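PDB 3OP7: aminotransferase class I and II from Streptococcus suis 89/1591, which probably transfers amino groups between amino acids and 2-oxo acids, using pyridoxal 5'-phosphate held as an internal aldimine. Local coordinates for residues 63-69 and 83-87; 97-103 and 156-160; 144-148 and 178-182; 196-200 and 274-278; 228-232 and 258-263. One frame throughout, in Å; residues are numbered along the deposited sequence. Where two conformers were deposited one is given.

In the fold
All five contacts lie in the aminotransferase chain, but their chemistry changes with their place in it. Contacts 1 and 5 form one buried neighbourhood: F68 packs on I231, Q86 bonds to D260, and strand 84-87 pairs with G232. Contact 1 sets helix 66-73 against strand 84-87 at one margin of the mixed sheet, whereas contact 5 reaches the cofactor and the second subunit. Contacts 2 and 3 meet where I160 packs on L179, and they share the run from helix 144-150 through strand 157-161 to helix 173-184. Both have apolar interiors with charged outer ends. Contact 4, only partly buried, instead ties a loop to helix 270-294 through an arginine and a phenylalanine.

Contact 1: 63-69 and 83-87; sequences EGSPAFK and QILQT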
# COMPACT_ATOMS: atom_id res chain seq x y z
N GLU A 63 5.67 0.94 -12.49
CA GLU A 63 6.73 1.44 -11.64
C GLU A 63 6.77 2.94 -11.53
O GLU A 63 7.71 3.47 -10.98
CB GLU A 63 8.04 1.00 -12.17
CG GLU A 63 8.14 -0.51 -12.09
CD GLU A 63 9.47 -1.05 -12.51
OE1 GLU A 63 10.29 -0.33 -13.08
OE2 GLU A 63 9.69 -2.25 -12.29
N GLY A 64 5.73 3.59 -12.04
CA GLY A 64 5.71 5.04 -12.23
C GLY A 64 6.02 5.40 -13.69
O GLY A 64 6.79 4.71 -14.38
N SER A 65 5.47 6.52 -14.13
CA SER A 65 5.61 6.97 -15.49
C SER A 65 7.04 7.37 -15.79
O SER A 65 7.83 7.67 -14.86
CB SER A 65 4.70 8.18 -15.74
OG SER A 65 5.01 9.26 -14.88
N PRO A 66 7.38 7.42 -17.07
CA PRO A 66 8.74 7.86 -17.42
C PRO A 66 9.01 9.28 -16.95
O PRO A 66 10.14 9.62 -16.53
CB PRO A 66 8.75 7.72 -18.94
CG PRO A 66 7.77 6.62 -19.21
CD PRO A 66 6.68 6.83 -18.23
N ALA A 67 7.99 10.13 -17.00
CA ALA A 67 8.14 11.53 -16.54
C ALA A 67 8.36 11.58 -15.02
O ALA A 67 9.19 12.32 -14.53
CB ALA A 67 6.91 12.38 -16.93
N PHE A 68 7.60 10.76 -14.29
CA PHE A 68 7.80 10.62 -12.84
C PHE A 68 9.23 10.18 -12.51
O PHE A 68 9.93 10.81 -11.73
CB PHE A 68 6.79 9.62 -12.27
CG PHE A 68 7.00 9.33 -10.83
CD1 PHE A 68 6.47 10.17 -9.87
CD2 PHE A 68 7.70 8.19 -10.43
CE1 PHE A 68 6.66 9.89 -8.51
CE2 PHE A 68 7.92 7.91 -9.03
CZ PHE A 68 7.39 8.76 -8.08
N LYS A 69 9.68 9.10 -13.16
CA LYS A 69 11.02 8.60 -12.88
C LYS A 69 12.09 9.60 -13.22
O LYS A 69 13.02 9.79 -12.44
CB LYS A 69 11.31 7.26 -13.59
CG LYS A 69 10.50 6.11 -13.08
CD LYS A 69 10.99 4.86 -13.85
CE LYS A 69 10.32 3.63 -13.37
NZ LYS A 69 10.92 2.37 -14.01
N GLN A 83 16.77 3.94 -11.37
CA GLN A 83 16.96 3.72 -9.95
C GLN A 83 15.72 4.13 -9.11
O GLN A 83 15.76 4.06 -7.87
CB GLN A 83 18.17 4.50 -9.47
CG GLN A 83 19.52 4.04 -10.05
CD GLN A 83 20.64 4.91 -9.60
OE1 GLN A 83 21.20 5.69 -10.39
NE2 GLN A 83 21.01 4.82 -8.32
N ILE A 84 14.62 4.52 -9.77
CA ILE A 84 13.43 5.06 -9.08
C ILE A 84 12.28 4.11 -9.21
O ILE A 84 11.96 3.70 -10.34
CB ILE A 84 13.00 6.42 -9.68
CG1 ILE A 84 14.17 7.43 -9.68
CG2 ILE A 84 11.80 7.02 -8.91
CD1 ILE A 84 14.86 7.71 -8.26
N LEU A 85 11.67 3.76 -8.08
CA LEU A 85 10.43 3.01 -8.06
C LEU A 85 9.35 3.81 -7.35
O LEU A 85 9.48 4.18 -6.19
CB LEU A 85 10.57 1.65 -7.37
CG LEU A 85 11.52 0.65 -7.99
CD1 LEU A 85 11.63 -0.57 -7.07
CD2 LEU A 85 11.02 0.25 -9.40
N GLN A 86 8.23 4.01 -8.04
CA GLN A 86 7.05 4.63 -7.44
C GLN A 86 6.41 3.73 -6.41
O GLN A 86 6.30 2.50 -6.63
CB GLN A 86 6.02 4.94 -8.53
CG GLN A 86 4.90 5.87 -8.09
CD GLN A 86 4.10 6.31 -9.29
OE1 GLN A 86 3.33 5.54 -9.80
NE2 GLN A 86 4.33 7.51 -9.76
N THR A 87 5.91 4.35 -5.34
CA THR A 87 5.21 3.64 -4.30
C THR A 87 3.98 4.39 -3.81
O THR A 87 3.78 5.59 -4.16
CB THR A 87 6.17 3.43 -3.11
OG1 THR A 87 6.59 4.72 -2.64
CG2 THR A 87 7.38 2.54 -3.51
O HOH W 1 12.94 1.86 -12.13
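The ring of F68 carries the amide nitrogen of Q86 on one face, with NE2 3.2 Å above the plane and over its centre. The amide is tilted 65° from the ring, and Q86 CG adds a CH-pi contact over the face, 4.1 Å from the F68 centroid. I84 CG2 approaches the same ring obliquely. F68 reaches this position because its CG stands anti to the backbone N (chi1 175°), which throws the ring across to the strand. The amide is fixed at its far end, where NE2 donates to D260. D260 also meets S65 OG, the N-cap that receives F68 N, so one carboxylate serves both the helix start and the amide. Beside the ring, Q86 OE1 rests 3.4 Å from G64 CA, at a backbone conformation with positive phi that suits glycine. The backbones join once, Q86 N donating to E63 O at 3.0 Å from above the carbonyl plane. Nearer the partly exposed side, K69 NZ bridges to E63 OE1 at 2.9 Å on the anti lone pair, while E63 OE2 goes to R245. A water links K69 NZ to I84 O. The whole illustrates how a capped helix, 66-73, is set against an outermost strand of the mixed sheet in the large domain of fold type I enzymes dependent on pyridoxal phosphate.

Contact 2: 97-103 and 156-160; sequences VLYSLIE and KMICI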
# COMPACT_ATOMS: atom_id res chain seq x y z
N VAL A 97 10.96 -1.56 1.06
CA VAL A 97 12.40 -1.73 1.34
C VAL A 97 12.61 -2.81 2.42
O VAL A 97 13.34 -3.81 2.22
CB VAL A 97 13.09 -0.44 1.74
CG1 VAL A 97 14.59 -0.68 2.22
CG2 VAL A 97 13.07 0.53 0.55
N LEU A 98 11.93 -2.64 3.55
CA LEU A 98 12.14 -3.51 4.69
C LEU A 98 11.64 -4.91 4.43
O LEU A 98 12.29 -5.91 4.72
CB LEU A 98 11.51 -2.86 5.94
CG LEU A 98 12.16 -1.51 6.32
CD1 LEU A 98 11.23 -0.69 7.22
CD2 LEU A 98 13.51 -1.76 7.01
N TYR A 99 10.46 -5.00 3.86
CA TYR A 99 9.88 -6.30 3.62
C TYR A 99 10.72 -7.10 2.60
O TYR A 99 10.87 -8.34 2.73
CB TYR A 99 8.45 -6.12 3.19
CG TYR A 99 7.52 -7.27 3.39
CD1 TYR A 99 7.76 -8.25 4.34
CD2 TYR A 99 6.40 -7.40 2.62
CE1 TYR A 99 6.90 -9.34 4.50
CE2 TYR A 99 5.52 -8.48 2.79
CZ TYR A 99 5.78 -9.43 3.73
OH TYR A 99 4.91 -10.50 3.86
N SER A 100 11.27 -6.43 1.60
CA SER A 100 12.04 -7.07 0.54
C SER A 100 13.39 -7.54 1.08
O SER A 100 13.87 -8.65 0.73
CB SER A 100 12.28 -6.09 -0.62
OG SER A 100 11.07 -5.82 -1.31
N LEU A 101 14.04 -6.71 1.89
CA LEU A 101 15.44 -6.91 2.21
C LEU A 101 15.74 -7.55 3.55
O LEU A 101 16.82 -8.12 3.71
CB LEU A 101 16.23 -5.58 2.09
CG LEU A 101 16.19 -4.97 0.69
CD1 LEU A 101 16.88 -3.59 0.76
CD2 LEU A 101 16.82 -5.88 -0.39
N ILE A 102 14.84 -7.45 4.51
CA ILE A 102 15.14 -7.88 5.86
C ILE A 102 14.73 -9.33 6.04
O ILE A 102 13.58 -9.70 5.75
CB ILE A 102 14.49 -6.97 6.91
CG1 ILE A 102 15.07 -5.56 6.82
CG2 ILE A 102 14.69 -7.51 8.34
CD1 ILE A 102 16.62 -5.46 6.85
N GLU A 103 15.66 -10.14 6.53
CA GLU A 103 15.47 -11.57 6.78
C GLU A 103 15.49 -11.87 8.27
O GLU A 103 16.14 -11.15 9.04
CB GLU A 103 16.58 -12.36 6.12
CG GLU A 103 16.94 -11.93 4.74
CD GLU A 103 16.35 -12.76 3.67
OE1 GLU A 103 15.11 -12.96 3.73
OE2 GLU A 103 17.13 -13.21 2.78
N LYS A 156 23.10 -5.64 8.83
CA LYS A 156 22.50 -5.57 7.50
C LYS A 156 22.07 -4.19 7.08
O LYS A 156 22.21 -3.82 5.89
CB LYS A 156 21.30 -6.48 7.38
CG LYS A 156 20.60 -6.30 6.02
CD LYS A 156 19.80 -7.43 5.45
CE LYS A 156 20.63 -8.57 4.91
NZ LYS A 156 19.67 -9.70 4.64
N MSE A 157 21.53 -3.42 8.03
CA MSE A 157 20.89 -2.15 7.71
C MSE A 157 20.86 -1.23 8.90
O MSE A 157 20.70 -1.69 10.02
CB MSE A 157 19.45 -2.40 7.20
CG MSE A 157 18.74 -1.12 6.73
SE MSE A 157 16.98 -1.46 6.10
CE MSE A 157 17.49 -2.37 4.47
N ILE A 158 21.06 0.07 8.65
CA ILE A 158 20.87 1.13 9.59
C ILE A 158 19.74 2.00 9.03
O ILE A 158 19.77 2.38 7.83
CB ILE A 158 22.13 2.00 9.75
CG1 ILE A 158 23.28 1.16 10.29
CG2 ILE A 158 21.88 3.21 10.71
CD1 ILE A 158 24.67 1.81 10.09
N CYS A 159 18.73 2.26 9.86
CA CYS A 159 17.59 3.08 9.48
C CYS A 159 17.65 4.44 10.13
O CYS A 159 17.80 4.55 11.37
CB CYS A 159 16.27 2.38 9.83
SG CYS A 159 16.04 0.76 9.15
N ILE A 160 17.54 5.49 9.31
CA ILE A 160 17.44 6.85 9.77
C ILE A 160 16.26 7.57 9.11
O ILE A 160 15.72 7.11 8.11
CB ILE A 160 18.73 7.63 9.48
CG1 ILE A 160 18.97 7.81 7.97
CG2 ILE A 160 19.96 6.98 10.19
CD1 ILE A 160 20.21 8.78 7.69
O HOH W 2 18.62 -9.26 2.00
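M157, a selenomethionine here, pushes its side chain from the strand into the helix so that L98 and L101 each meet it at about a right angle. Its CG lies anti to the backbone N (chi1 -175°) and the chain runs straight to SE, then turns at chi3 (-71°), which brings CE in among the side chains of the helix. SE therefore faces L98 CD2 at 3.6 Å. CE takes a place among three branches: V97 CG1, L101 CD1 and I102 CD1 each approach to 4.0 Å. L98 CD2 reaches onward to the sulfur of C159, so one methyl serves two strand residues on the same face of the sheet. K156 is arranged differently. It slides past I102 in the opposite direction, with its CD 4.0 Å from I102 CD1, and is bent at chi3 so that the ammonium arrives at the helix end. There NZ makes only a weak bond to L101 O at 3.4 Å, but a water accepts from NZ at 2.9 Å and donates to that same carbonyl. Helix 97-101 and strand 157-160 run nearly antiparallel, 172° apart, with their axes 11.8 Å from each other at closest approach, as a helix lies on a sheet in an alpha/beta fold. The salt-bridge partner of K156 is D106, which also takes the backbone N of E103, while the carboxylate of E103 turns to M2 of the second subunit. The chemistry thus divides in two: an apolar seam centred on the selenomethionine side chain, and at its outer end a positive charge which, near a helix C-terminus, is probably favoured by the carbonyl as well as by D106.

Contact 3: 144-148 and 178-182; sequences LEKLR and ELVEI. With EDO (1,2-ethanediol), chain J.
R148 leaves its helix at CB and stretches towards E178 and I182 of the neighbouring one, extended from CG to NE. CG comes first, 3.8 Å from I182 CD1. CD and NE then pass a bound 1,2-ethanediol, probably from the crystallisation liquor, whose O2 accepts from NE at 2.7 Å in the guanidinium plane. I182 CD1 lies beneath one face of that group, 3.7 Å from its plane and offset towards the rim. NH1 gives to a water that in turn donates to E178 OE2. The tip is NH2, which meets E178 OE2 at 2.6 Å in a salt bridge with an N-H...O angle of 161°; the oxygen uses its anti lone pair, although guanidinium and carboxylate planes are 36° apart. This outer latch spans two helices that lie side by side, 5° from parallel and 10.6 Å between axes. Strand 157-161 connects them in sequence, in the helix-strand-helix alternation of the large domain, and L144, L147 and L179 all rest on W132 of strand 128-135. Below the latch, L144 CD1 touches the carboxylate of E178, and its CD2 meets both L179 CA and I182 CD1. L147 sends CD2 to L179 CD1 at 3.4 Å, tighter than usual for methyl groups, and the same CD2 also meets I182 CD1 at 3.8 Å.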
# COMPACT_ATOMS: atom_id res chain seq x y z
N LEU A 144 27.38 9.11 17.14
CA LEU A 144 28.16 8.24 16.24
C LEU A 144 29.10 7.31 17.00
O LEU A 144 29.27 6.17 16.55
CB LEU A 144 28.91 9.07 15.23
CG LEU A 144 28.06 9.78 14.17
CD1 LEU A 144 28.86 10.92 13.53
CD2 LEU A 144 27.55 8.74 13.11
N GLU A 145 29.69 7.74 18.13
CA GLU A 145 30.49 6.80 18.95
C GLU A 145 29.64 5.63 19.44
O GLU A 145 30.12 4.50 19.49
CB GLU A 145 31.14 7.47 20.17
CG GLU A 145 32.12 8.50 19.80
CD GLU A 145 32.89 9.04 21.00
OE1 GLU A 145 32.52 8.70 22.17
OE2 GLU A 145 33.86 9.77 20.76
N LYS A 146 28.37 5.88 19.79
CA LYS A 146 27.49 4.80 20.21
C LYS A 146 27.15 3.90 19.07
O LYS A 146 26.99 2.68 19.24
CB LYS A 146 26.24 5.32 20.92
CG LYS A 146 26.66 5.91 22.27
CD LYS A 146 25.53 6.22 23.27
CE LYS A 146 26.07 6.97 24.48
NZ LYS A 146 26.05 8.44 24.27
N LEU A 147 27.03 4.48 17.88
CA LEU A 147 26.80 3.63 16.71
C LEU A 147 27.94 2.65 16.50
O LEU A 147 27.71 1.48 16.14
CB LEU A 147 26.61 4.45 15.46
CG LEU A 147 26.29 3.64 14.18
CD1 LEU A 147 25.01 2.78 14.26
CD2 LEU A 147 26.21 4.60 12.99
N ARG A 148 29.17 3.12 16.69
CA ARG A 148 30.34 2.24 16.59
C ARG A 148 30.29 1.10 17.61
O ARG A 148 30.88 0.06 17.34
CB ARG A 148 31.64 3.03 16.70
CG ARG A 148 31.89 3.95 15.52
CD ARG A 148 33.26 4.61 15.60
NE ARG A 148 33.40 5.60 14.56
CZ ARG A 148 33.01 6.86 14.67
NH1 ARG A 148 32.62 7.36 15.84
NH2 ARG A 148 33.12 7.66 13.63
N GLU A 178 30.33 10.63 8.01
CA GLU A 178 30.88 9.84 9.11
C GLU A 178 30.02 8.58 9.39
O GLU A 178 30.56 7.47 9.58
CB GLU A 178 31.10 10.73 10.37
CG GLU A 178 31.99 10.05 11.39
CD GLU A 178 32.34 10.87 12.59
OE1 GLU A 178 32.13 12.10 12.61
OE2 GLU A 178 32.82 10.26 13.55
N LEU A 179 28.70 8.74 9.31
CA LEU A 179 27.74 7.63 9.40
C LEU A 179 28.06 6.63 8.29
O LEU A 179 28.09 5.40 8.51
CB LEU A 179 26.32 8.14 9.28
CG LEU A 179 25.20 7.16 9.02
CD1 LEU A 179 25.18 6.12 10.14
CD2 LEU A 179 23.87 7.94 8.89
N VAL A 180 28.25 7.14 7.08
CA VAL A 180 28.53 6.28 5.94
C VAL A 180 29.86 5.53 6.14
O VAL A 180 29.96 4.37 5.85
CB VAL A 180 28.51 7.07 4.64
CG1 VAL A 180 29.07 6.24 3.43
CG2 VAL A 180 27.08 7.50 4.33
N GLU A 181 30.90 6.21 6.61
CA GLU A 181 32.16 5.52 6.86
C GLU A 181 31.97 4.34 7.83
O GLU A 181 32.59 3.29 7.63
CB GLU A 181 33.24 6.49 7.34
CG GLU A 181 33.73 7.39 6.21
CD GLU A 181 34.74 8.43 6.65
OE1 GLU A 181 34.58 9.00 7.76
OE2 GLU A 181 35.70 8.67 5.88
N ILE A 182 31.10 4.50 8.83
CA ILE A 182 30.84 3.40 9.76
C ILE A 182 30.08 2.24 9.07
O ILE A 182 30.51 1.06 9.16
CB ILE A 182 30.03 3.87 10.99
CG1 ILE A 182 30.81 4.89 11.81
CG2 ILE A 182 29.66 2.66 11.84
CD1 ILE A 182 29.89 5.66 12.84
C1 EDO J . 35.52 3.03 10.70
O1 EDO J . 35.39 3.98 9.61
C2 EDO J . 35.79 3.78 12.01
O2 EDO J . 34.61 3.99 12.81
O HOH W 3 32.38 10.12 16.55

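Contact 4: 196-200 and 274-278; sequences YRSFS and LERNR. With EDO (1,2-ethanediol), chain I.
R197 lies near L274, its CD 4.1 Å from L274 CD2, but this side chain was deposited in two conformers, so the placing of its guanidinium and its very short approach to a bound 1,2-ethanediol are doubtful. Its backbone N donates to T223 OG1. S198 turns away and shapes the loop instead: its OG accepts from S200 N at 3.0 Å, an ST turn, and also pairs with S200 OG. That turn presents F199, which does most of the meeting. Its ring points into the helix, where CZ reaches L274 CD2 at 3.7 Å and the ring edge faces L274 O, with CE2 at 3.5 Å. N277 CB comes obliquely to the ring. R278 passes F199 in the opposite direction, and the planes of ring and guanidinium stand 62° apart, so that the rim carbon CD2 sits 3.7 Å over the guanidinium face. The arginine is folded back at chi3 (-63°), and this bend brings both terminal nitrogens end-on to F199 O: NH1 at 2.9 Å in the carbonyl plane, NH2 at 3.2 Å and tilted from it. NH1 has a second partner in E282. N277, by way of ND2, reaches T223 O, so helix and loop both touch the residue following the modified lysine at position 222. One carbonyl gripped by two N-H groups of a cation is probably polarised, and the same arginine offers its flat face to the aromatic rim; a single side chain therefore holds the F199 carbonyl and packs the ring, while E282 probably balances its charge.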
# COMPACT_ATOMS: atom_id res chain seq x y z
N TYR A 196 10.97 14.71 5.01
CA TYR A 196 11.19 16.07 5.50
C TYR A 196 12.45 16.68 4.95
O TYR A 196 13.54 16.56 5.54
CB TYR A 196 11.23 16.15 7.03
CG TYR A 196 9.88 15.76 7.63
CD1 TYR A 196 8.79 16.61 7.48
CD2 TYR A 196 9.70 14.61 8.34
CE1 TYR A 196 7.58 16.32 8.01
CE2 TYR A 196 8.47 14.30 8.87
CZ TYR A 196 7.43 15.17 8.71
OH TYR A 196 6.20 14.93 9.25
N ARG A 197 12.31 17.31 3.79
CA ARG A 197 13.37 18.18 3.20
C ARG A 197 13.55 19.43 4.04
O ARG A 197 12.61 20.24 4.20
CB ARG A 197 13.02 18.60 1.76
CG ARG A 197 14.14 19.23 0.92
CD ARG A 197 13.63 20.24 -0.13
NE ARG A 197 14.67 21.17 -0.61
CZ ARG A 197 14.71 22.47 -0.33
NH1 ARG A 197 13.80 23.05 0.43
NH2 ARG A 197 15.70 23.21 -0.82
N SER A 198 14.75 19.63 4.56
CA SER A 198 15.00 20.82 5.28
C SER A 198 14.95 22.05 4.35
O SER A 198 15.52 22.04 3.27
CB SER A 198 16.38 20.77 5.96
OG SER A 198 16.63 21.98 6.66
N PHE A 199 14.36 23.13 4.86
CA PHE A 199 14.36 24.43 4.20
C PHE A 199 15.37 25.34 4.85
O PHE A 199 15.40 26.55 4.58
CB PHE A 199 12.97 25.08 4.25
CG PHE A 199 12.00 24.47 3.29
CD1 PHE A 199 11.50 23.19 3.52
CD2 PHE A 199 11.57 25.16 2.15
CE1 PHE A 199 10.60 22.60 2.66
CE2 PHE A 199 10.64 24.53 1.25
CZ PHE A 199 10.15 23.26 1.54
N SER A 200 16.21 24.77 5.70
CA SER A 200 17.31 25.51 6.31
C SER A 200 18.45 25.71 5.33
O SER A 200 18.42 25.23 4.20
CB SER A 200 17.83 24.75 7.54
OG SER A 200 18.76 23.74 7.18
N LEU A 274 7.89 24.38 -3.66
CA LEU A 274 8.85 24.69 -2.62
C LEU A 274 8.75 26.14 -2.19
O LEU A 274 8.86 26.47 -1.01
CB LEU A 274 10.28 24.37 -3.07
CG LEU A 274 10.60 22.87 -3.22
CD1 LEU A 274 12.03 22.68 -3.71
CD2 LEU A 274 10.37 22.05 -1.95
N GLU A 275 8.55 27.02 -3.16
CA GLU A 275 8.49 28.45 -2.86
C GLU A 275 7.25 28.79 -2.03
O GLU A 275 7.34 29.53 -1.06
CB GLU A 275 8.60 29.24 -4.16
CG GLU A 275 10.07 29.57 -4.48
CD GLU A 275 10.67 30.57 -3.48
OE1 GLU A 275 10.11 31.68 -3.32
OE2 GLU A 275 11.69 30.24 -2.83
N ARG A 276 6.11 28.19 -2.40
CA ARG A 276 4.87 28.29 -1.63
C ARG A 276 5.12 27.81 -0.20
O ARG A 276 4.75 28.49 0.75
CB ARG A 276 3.77 27.44 -2.24
CG ARG A 276 2.45 27.38 -1.45
CD ARG A 276 1.66 26.18 -1.87
NE ARG A 276 0.35 26.04 -1.21
CZ ARG A 276 0.06 25.14 -0.27
NH1 ARG A 276 0.99 24.33 0.21
NH2 ARG A 276 -1.18 25.06 0.19
N ASN A 277 5.70 26.63 -0.07
CA ASN A 277 5.87 25.99 1.22
C ASN A 277 6.92 26.61 2.11
O ASN A 277 6.76 26.58 3.33
CB ASN A 277 6.02 24.48 1.04
CG ASN A 277 4.72 23.87 0.68
OD1 ASN A 277 3.75 24.61 0.58
ND2 ASN A 277 4.65 22.53 0.50
N ARG A 278 7.95 27.21 1.50
CA ARG A 278 8.93 28.01 2.26
C ARG A 278 8.27 29.15 3.03
O ARG A 278 8.56 29.38 4.20
CB ARG A 278 10.05 28.57 1.37
CG ARG A 278 11.01 29.54 2.14
CD ARG A 278 12.26 29.96 1.35
NE ARG A 278 13.11 28.82 1.04
CZ ARG A 278 13.94 28.23 1.92
NH1 ARG A 278 14.07 28.70 3.17
NH2 ARG A 278 14.67 27.19 1.54
C1 EDO I . 13.78 25.84 -1.52
O1 EDO I . 15.13 25.41 -1.68
C2 EDO I . 13.59 27.18 -2.21
O2 EDO I . 12.28 27.70 -1.94

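Contact 5: 228-232 and 258-263; sequences GIRIG and FDDLVA
With CG1 of I229 placed between the backbone N and the carbonyl carbon (chi1 65°), its CD1 is aimed at the helix, 4.0 Å from V262 CG1, while CG2 turns to V262 and, more loosely, to the ring of F258. I231 adopts the commoner setting, CG1 anti to the carbonyl carbon (chi1 -62°), which puts CG2 3.7 Å from A263 CB and CG1 against D259 O. D259 lies between these two isoleucines, its CG only 3.0 Å from I229 O. No hydrogen bond joins them, since the carboxylate and the carbonyl are both acceptors; a water instead donates to G228 O at 2.9 Å and to D259 OD1 at 2.7 Å. OD2 of D259 of the second subunit comes close to OD2 of this D259 too, a crowding of like charges. F258 stacks on its counterpart there. Between the isoleucines, R230 turns outward from the helix, giving NH1 to the phosphate of the modified lysine at position 222 and its other nitrogens to M252 and C254 carbonyls of the second subunit. The sequence and geometry are those of the phosphate-binding arginine in fold type I aminotransferases, whose cofactor site is built at the dimer interface.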
# COMPACT_ATOMS: atom_id res chain seq x y z
N GLY A 228 -2.76 13.31 -0.43
CA GLY A 228 -3.99 12.65 -0.95
C GLY A 228 -3.88 11.91 -2.27
O GLY A 228 -4.81 11.26 -2.67
N ILE A 229 -2.75 12.02 -2.94
CA ILE A 229 -2.48 11.18 -4.11
C ILE A 229 -1.69 9.90 -3.76
O ILE A 229 -1.56 8.99 -4.60
CB ILE A 229 -1.78 11.95 -5.26
CG1 ILE A 229 -0.37 12.44 -4.85
CG2 ILE A 229 -2.69 13.10 -5.73
CD1 ILE A 229 0.40 13.20 -5.97
N ARG A 230 -1.17 9.79 -2.53
CA ARG A 230 -0.46 8.61 -2.08
C ARG A 230 0.69 8.23 -3.09
O ARG A 230 0.69 7.13 -3.66
CB ARG A 230 -1.41 7.42 -1.81
CG ARG A 230 -2.67 7.70 -1.05
CD ARG A 230 -2.50 8.33 0.32
NE ARG A 230 -1.59 7.60 1.17
CZ ARG A 230 -0.43 8.04 1.63
NH1 ARG A 230 -0.04 9.28 1.42
NH2 ARG A 230 0.30 7.24 2.41
N ILE A 231 1.62 9.14 -3.30
CA ILE A 231 2.76 8.94 -4.19
C ILE A 231 4.07 9.22 -3.45
O ILE A 231 4.32 10.32 -3.02
CB ILE A 231 2.72 9.81 -5.46
CG1 ILE A 231 1.50 9.49 -6.33
CG2 ILE A 231 4.04 9.74 -6.26
CD1 ILE A 231 1.62 8.15 -7.09
N GLY A 232 4.88 8.17 -3.41
CA GLY A 232 6.23 8.22 -2.95
C GLY A 232 7.17 7.48 -3.88
O GLY A 232 6.77 7.07 -5.00
N PHE A 258 -4.34 8.27 -11.80
CA PHE A 258 -4.53 9.71 -11.60
C PHE A 258 -3.46 10.19 -10.67
O PHE A 258 -2.90 11.26 -10.86
CB PHE A 258 -5.91 9.98 -10.99
CG PHE A 258 -6.09 11.34 -10.41
CD1 PHE A 258 -5.72 11.59 -9.10
CD2 PHE A 258 -6.64 12.39 -11.16
CE1 PHE A 258 -5.93 12.83 -8.53
CE2 PHE A 258 -6.83 13.65 -10.56
CZ PHE A 258 -6.48 13.84 -9.26
N ASP A 259 -3.14 9.36 -9.69
CA ASP A 259 -2.15 9.77 -8.68
C ASP A 259 -0.76 10.07 -9.32
O ASP A 259 -0.09 11.08 -9.06
CB ASP A 259 -2.07 8.72 -7.58
CG ASP A 259 -3.41 8.48 -6.89
OD1 ASP A 259 -4.20 9.43 -6.77
OD2 ASP A 259 -3.63 7.29 -6.46
N ASP A 260 -0.31 9.16 -10.19
CA ASP A 260 0.89 9.37 -10.96
C ASP A 260 0.81 10.59 -11.90
O ASP A 260 1.79 11.31 -12.08
CB ASP A 260 1.26 8.09 -11.73
CG ASP A 260 2.33 8.34 -12.79
OD1 ASP A 260 3.53 8.24 -12.49
OD2 ASP A 260 1.92 8.61 -13.93
N LEU A 261 -0.35 10.82 -12.53
CA LEU A 261 -0.55 11.99 -13.41
C LEU A 261 -0.35 13.29 -12.63
O LEU A 261 0.35 14.21 -13.10
CB LEU A 261 -1.95 11.97 -14.00
CG LEU A 261 -2.26 11.97 -15.49
CD1 LEU A 261 -3.46 12.88 -15.71
CD2 LEU A 261 -1.07 12.32 -16.45
N VAL A 262 -0.96 13.38 -11.45
CA VAL A 262 -0.78 14.56 -10.60
C VAL A 262 0.67 14.65 -10.16
O VAL A 262 1.24 15.75 -10.16
CB VAL A 262 -1.72 14.57 -9.37
CG1 VAL A 262 -1.42 15.76 -8.44
CG2 VAL A 262 -3.20 14.55 -9.83
N ALA A 263 1.29 13.51 -9.86
CA ALA A 263 2.70 13.54 -9.41
C ALA A 263 3.59 14.11 -10.52
O ALA A 263 4.49 14.85 -10.23
CB ALA A 263 3.18 12.13 -9.00
O HOH W 4 -6.11 10.25 -5.05
O HOH W 5 -1.45 5.96 -5.21